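PDB 3RSI: putative enoyl-CoA hydratase/isomerase, which probably acts on enoyl-CoA thioesters as a hydratase or isomerase of the crotonase type, with a likely hydro-lyase activity. Local coordinates for the interface of chains A and B. Coordinates in Å, arbitrary orientation; residue numbers count along the deposited sequence, not the author numbering. Chains: chain A/B, Putative enoyl-CoA hydratase/isomerase.

Contacts 1 and 2 are two patches of one interface between chains A and B, with the centres of their C-alpha atoms about 15 Å apart. Both draw on helix 209-222 of chain A and helix 160-169 of chain B. Contact 1 takes the C-terminal part of the first helix, and contact 2 its first turn with the loop before it. A helix 227-242 and B helix 150-157 belong to contact 1, and A helix 193-205 and B 3-10 helix 139-142 to contact 2. The deposited assembly holds three copies. Crotonase-family enzymes commonly build trimers, so this may be the trimer interface.

Contact 1: the interface of chains A and B. Residues chain A 218-219, 222-223, 234; chain B 151-152, 155, 164.
The chain of B:Lys155 starts with CG between the backbone N and the carbonyl carbon (chi1 62°), runs extended, and bends at its last torsion. This carries the amine tip to the C-terminal end of A helix 209-222. A:Glu234 has CG anti to its backbone N (chi1 178°), and its extended chain sets the carboxylate at the start of B helix 150-157.

B:Lys155 NZ donates to A:Ile219 O at 2.8 Å, in the carbonyl plane and on a lone pair. It also donates to the carbonyl A:Gly223 O at 2.8 Å, from a position tilted from that plane. Within its own chain NZ bonds to B:Val152 O at 3.2 Å. The tip is thus held by backbone oxygens of both chains. The helix end of chain A should favour a positive charge here. A:Ser222 OG accepts weakly from NZ and itself donates to A:Ala218 O, one turn back, at 2.6 Å.

B:Val152 N donates to carboxylate oxygen A:Glu234 OE2 at 3.2 Å, 153° at the hydrogen. The donor meets this oxygen from above the carboxylate plane. The bond from B:Met151 N to the same oxygen is weak. The carboxylate thus accepts amides near the N-terminus of B helix 150-157, where a negative charge would be favoured. B:Val152 CG2 packs against A:Glu234 CD and A:Ser222 CB.

Apolar groups flank the polar centre. A:Ile219 crosses B:Met151 at about a right angle, its CG1 against B:Met151 CB. It runs antiparallel to the B:Lys155 chain, with CG2 near CD. B:Met151 bends at its third torsion, bringing CE to A:Glu234 CG, while SD touches A:Ala218 CB at 3.7 Å. The patch joins helix ends of two subunits, possibly in the biological trimer. On the other side of A:Ile219, the methyl CE of B:Met164 rests on the branch methyl A:Ile219 CG2 at 3.6 Å.

Contact 2: the interface of chains A and B. Residues chain A 203-204, 207-208, 211-212; chain B 140-141, 168-169.
A:Asn207 enters between B:Val140, B:Gln141 and the end of B helix 160-169, and its amide carries much of the bonding.

The hydrogen bonds come first. A:Asn207 ND2 donates to B:Leu168 O at 3.0 Å, with the acceptor in the amide plane. It also donates to B:Thr169 O at 3.1 Å, from above that carbonyl plane and away from a lone pair. B:Gln141 NE2 reaches B:Thr169 O too, at 3.0 Å and nearly straight (175° at the hydrogen). Two amide groups, one from each chain, therefore share this oxygen. The backbone adds A:Gly208 N to B:Val140 O at 3.1 Å. Within chain A, A:Arg203 NH2 donates to A:Asn207 OD1 at 3.0 Å, which helps fix the amide's rotation.

A stack also crosses the contact. A:Arg203 bends at chi2 (65°) and again at chi3, which lays its guanidinium over the B:Gln141 amide, the planes 11° apart. B:Gln141 NE2 lies 3.5 Å above the guanidinium plane, offset toward the rim.

Apolar contacts complete the patch. B:Val140 CG2 packs on the A:Asn207 amide carbon. B:Thr169 CG2 touches A:Ile204 CG1 at 3.9 Å. A:Val212 CG2 sits beside B:Val140 CB.

The A:Asn207 amide binds the last carbonyls of B helix 160-169, and the site so joins the two subunits in the deposited assembly.

Contact 1: the interface of chains A and B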
# COMPACT_ATOMS: atom_id res chain seq x y z
N ALA A 218 13.53 12.85 0.61
CA ALA A 218 13.82 11.56 1.30
C ALA A 218 12.71 10.53 1.07
O ALA A 218 12.96 9.35 0.77
CB ALA A 218 14.03 11.78 2.83
N ILE A 219 11.47 11.00 1.17
CA ILE A 219 10.31 10.14 0.94
C ILE A 219 10.38 9.58 -0.48
O ILE A 219 10.30 8.38 -0.67
CB ILE A 219 8.98 10.89 1.18
CG1 ILE A 219 8.85 11.31 2.64
CG2 ILE A 219 7.78 10.01 0.79
CD1 ILE A 219 7.87 12.46 2.89
N SER A 222 14.06 7.52 -1.40
CA SER A 222 14.15 6.23 -0.71
C SER A 222 13.22 5.19 -1.36
O SER A 222 13.53 3.99 -1.37
CB SER A 222 13.87 6.40 0.80
OG SER A 222 12.53 6.77 1.08
N GLY A 223 12.11 5.65 -1.93
CA GLY A 223 11.20 4.79 -2.65
C GLY A 223 10.89 3.52 -1.86
O GLY A 223 10.71 3.57 -0.65
N GLU A 234 17.86 8.46 3.49
CA GLU A 234 17.15 9.23 4.52
C GLU A 234 18.10 9.97 5.48
O GLU A 234 17.89 11.14 5.80
CB GLU A 234 16.23 8.29 5.30
CG GLU A 234 15.46 8.90 6.42
CD GLU A 234 14.57 7.89 7.12
OE1 GLU A 234 15.11 7.01 7.83
OE2 GLU A 234 13.33 7.96 6.96
N MET B 151 10.33 8.41 6.74
CA MET B 151 10.36 8.87 5.35
C MET B 151 10.60 7.71 4.38
O MET B 151 10.03 7.69 3.31
CB MET B 151 11.38 10.00 5.18
CG MET B 151 10.97 11.24 5.99
SD MET B 151 12.08 12.66 5.90
CE MET B 151 13.40 12.10 6.96
N VAL B 152 11.38 6.73 4.80
CA VAL B 152 11.51 5.44 4.08
C VAL B 152 10.22 4.61 4.15
O VAL B 152 9.69 4.17 3.12
CB VAL B 152 12.66 4.62 4.69
CG1 VAL B 152 12.68 3.17 4.16
CG2 VAL B 152 14.02 5.31 4.44
N LYS B 155 5.10 5.54 3.70
CA LYS B 155 4.45 5.34 2.40
C LYS B 155 4.42 3.89 1.99
O LYS B 155 3.65 3.54 1.11
CB LYS B 155 5.14 6.14 1.28
CG LYS B 155 6.60 5.71 1.04
CD LYS B 155 7.18 6.28 -0.19
CE LYS B 155 8.52 5.62 -0.51
NZ LYS B 155 9.61 5.93 0.50
N MET B 164 2.49 11.14 2.80
CA MET B 164 3.04 12.44 2.40
C MET B 164 2.42 13.57 3.21
O MET B 164 3.13 14.44 3.69
CB MET B 164 2.76 12.71 0.94
CG MET B 164 3.78 12.19 0.03
SD MET B 164 5.33 13.07 0.18
CE MET B 164 6.06 12.39 -1.34

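Contact 2: the interface of chains A and B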
# COMPACT_ATOMS: atom_id res chain seq x y z
N ARG A 203 -0.76 25.67 6.32
CA ARG A 203 -0.04 24.88 7.32
C ARG A 203 1.37 24.52 6.83
O ARG A 203 2.35 24.62 7.60
CB ARG A 203 -0.84 23.61 7.67
CG ARG A 203 -0.22 22.67 8.69
CD ARG A 203 -0.08 23.28 10.08
NE ARG A 203 1.24 23.89 10.27
CZ ARG A 203 1.68 24.39 11.42
NH1 ARG A 203 0.92 24.37 12.51
NH2 ARG A 203 2.90 24.89 11.49
N ILE A 204 1.49 24.14 5.57
CA ILE A 204 2.77 23.78 4.99
C ILE A 204 3.72 24.98 4.94
O ILE A 204 4.89 24.86 5.32
CB ILE A 204 2.60 23.15 3.57
CG1 ILE A 204 1.91 21.79 3.68
CG2 ILE A 204 3.97 22.99 2.87
CD1 ILE A 204 1.40 21.22 2.38
N ASN A 207 5.59 25.70 8.01
CA ASN A 207 6.61 24.72 8.37
C ASN A 207 8.00 25.09 7.82
O ASN A 207 8.14 25.93 6.91
CB ASN A 207 6.21 23.32 7.86
CG ASN A 207 4.93 22.81 8.50
OD1 ASN A 207 4.55 23.28 9.58
ND2 ASN A 207 4.25 21.86 7.83
N GLY A 208 9.01 24.42 8.35
CA GLY A 208 10.40 24.65 7.95
C GLY A 208 10.60 24.28 6.50
O GLY A 208 10.40 23.11 6.14
N ALA A 211 13.31 21.69 5.88
CA ALA A 211 12.76 20.43 6.41
C ALA A 211 11.69 19.81 5.49
O ALA A 211 11.72 18.61 5.21
CB ALA A 211 12.19 20.65 7.81
N VAL A 212 10.78 20.63 4.97
CA VAL A 212 9.74 20.14 4.06
C VAL A 212 10.34 19.64 2.74
O VAL A 212 10.00 18.55 2.25
CB VAL A 212 8.64 21.22 3.81
CG1 VAL A 212 7.71 20.82 2.63
CG2 VAL A 212 7.83 21.48 5.09
N VAL B 140 8.28 18.61 11.06
CA VAL B 140 8.44 19.76 10.14
C VAL B 140 7.94 21.09 10.69
O VAL B 140 8.46 22.14 10.32
CB VAL B 140 7.86 19.51 8.72
CG1 VAL B 140 8.64 18.36 8.02
CG2 VAL B 140 6.33 19.26 8.74
N GLN B 141 6.95 21.04 11.59
CA GLN B 141 6.44 22.24 12.25
C GLN B 141 7.50 22.93 13.13
O GLN B 141 7.38 24.13 13.42
CB GLN B 141 5.17 21.92 13.06
CG GLN B 141 4.10 21.15 12.25
CD GLN B 141 2.75 21.05 12.95
OE1 GLN B 141 2.63 21.30 14.15
NE2 GLN B 141 1.74 20.68 12.19
N LEU B 168 4.64 16.07 5.55
CA LEU B 168 4.81 17.43 5.05
C LEU B 168 3.96 18.47 5.81
O LEU B 168 4.38 19.61 5.93
CB LEU B 168 4.54 17.51 3.54
CG LEU B 168 5.37 16.56 2.67
CD1 LEU B 168 5.01 16.79 1.21
CD2 LEU B 168 6.91 16.69 2.90
N THR B 169 2.77 18.11 6.32
CA THR B 169 1.98 19.06 7.12
C THR B 169 2.32 18.97 8.61
O THR B 169 2.26 19.96 9.34
CB THR B 169 0.44 18.86 6.96
OG1 THR B 169 0.03 17.64 7.57
CG2 THR B 169 0.02 18.87 5.49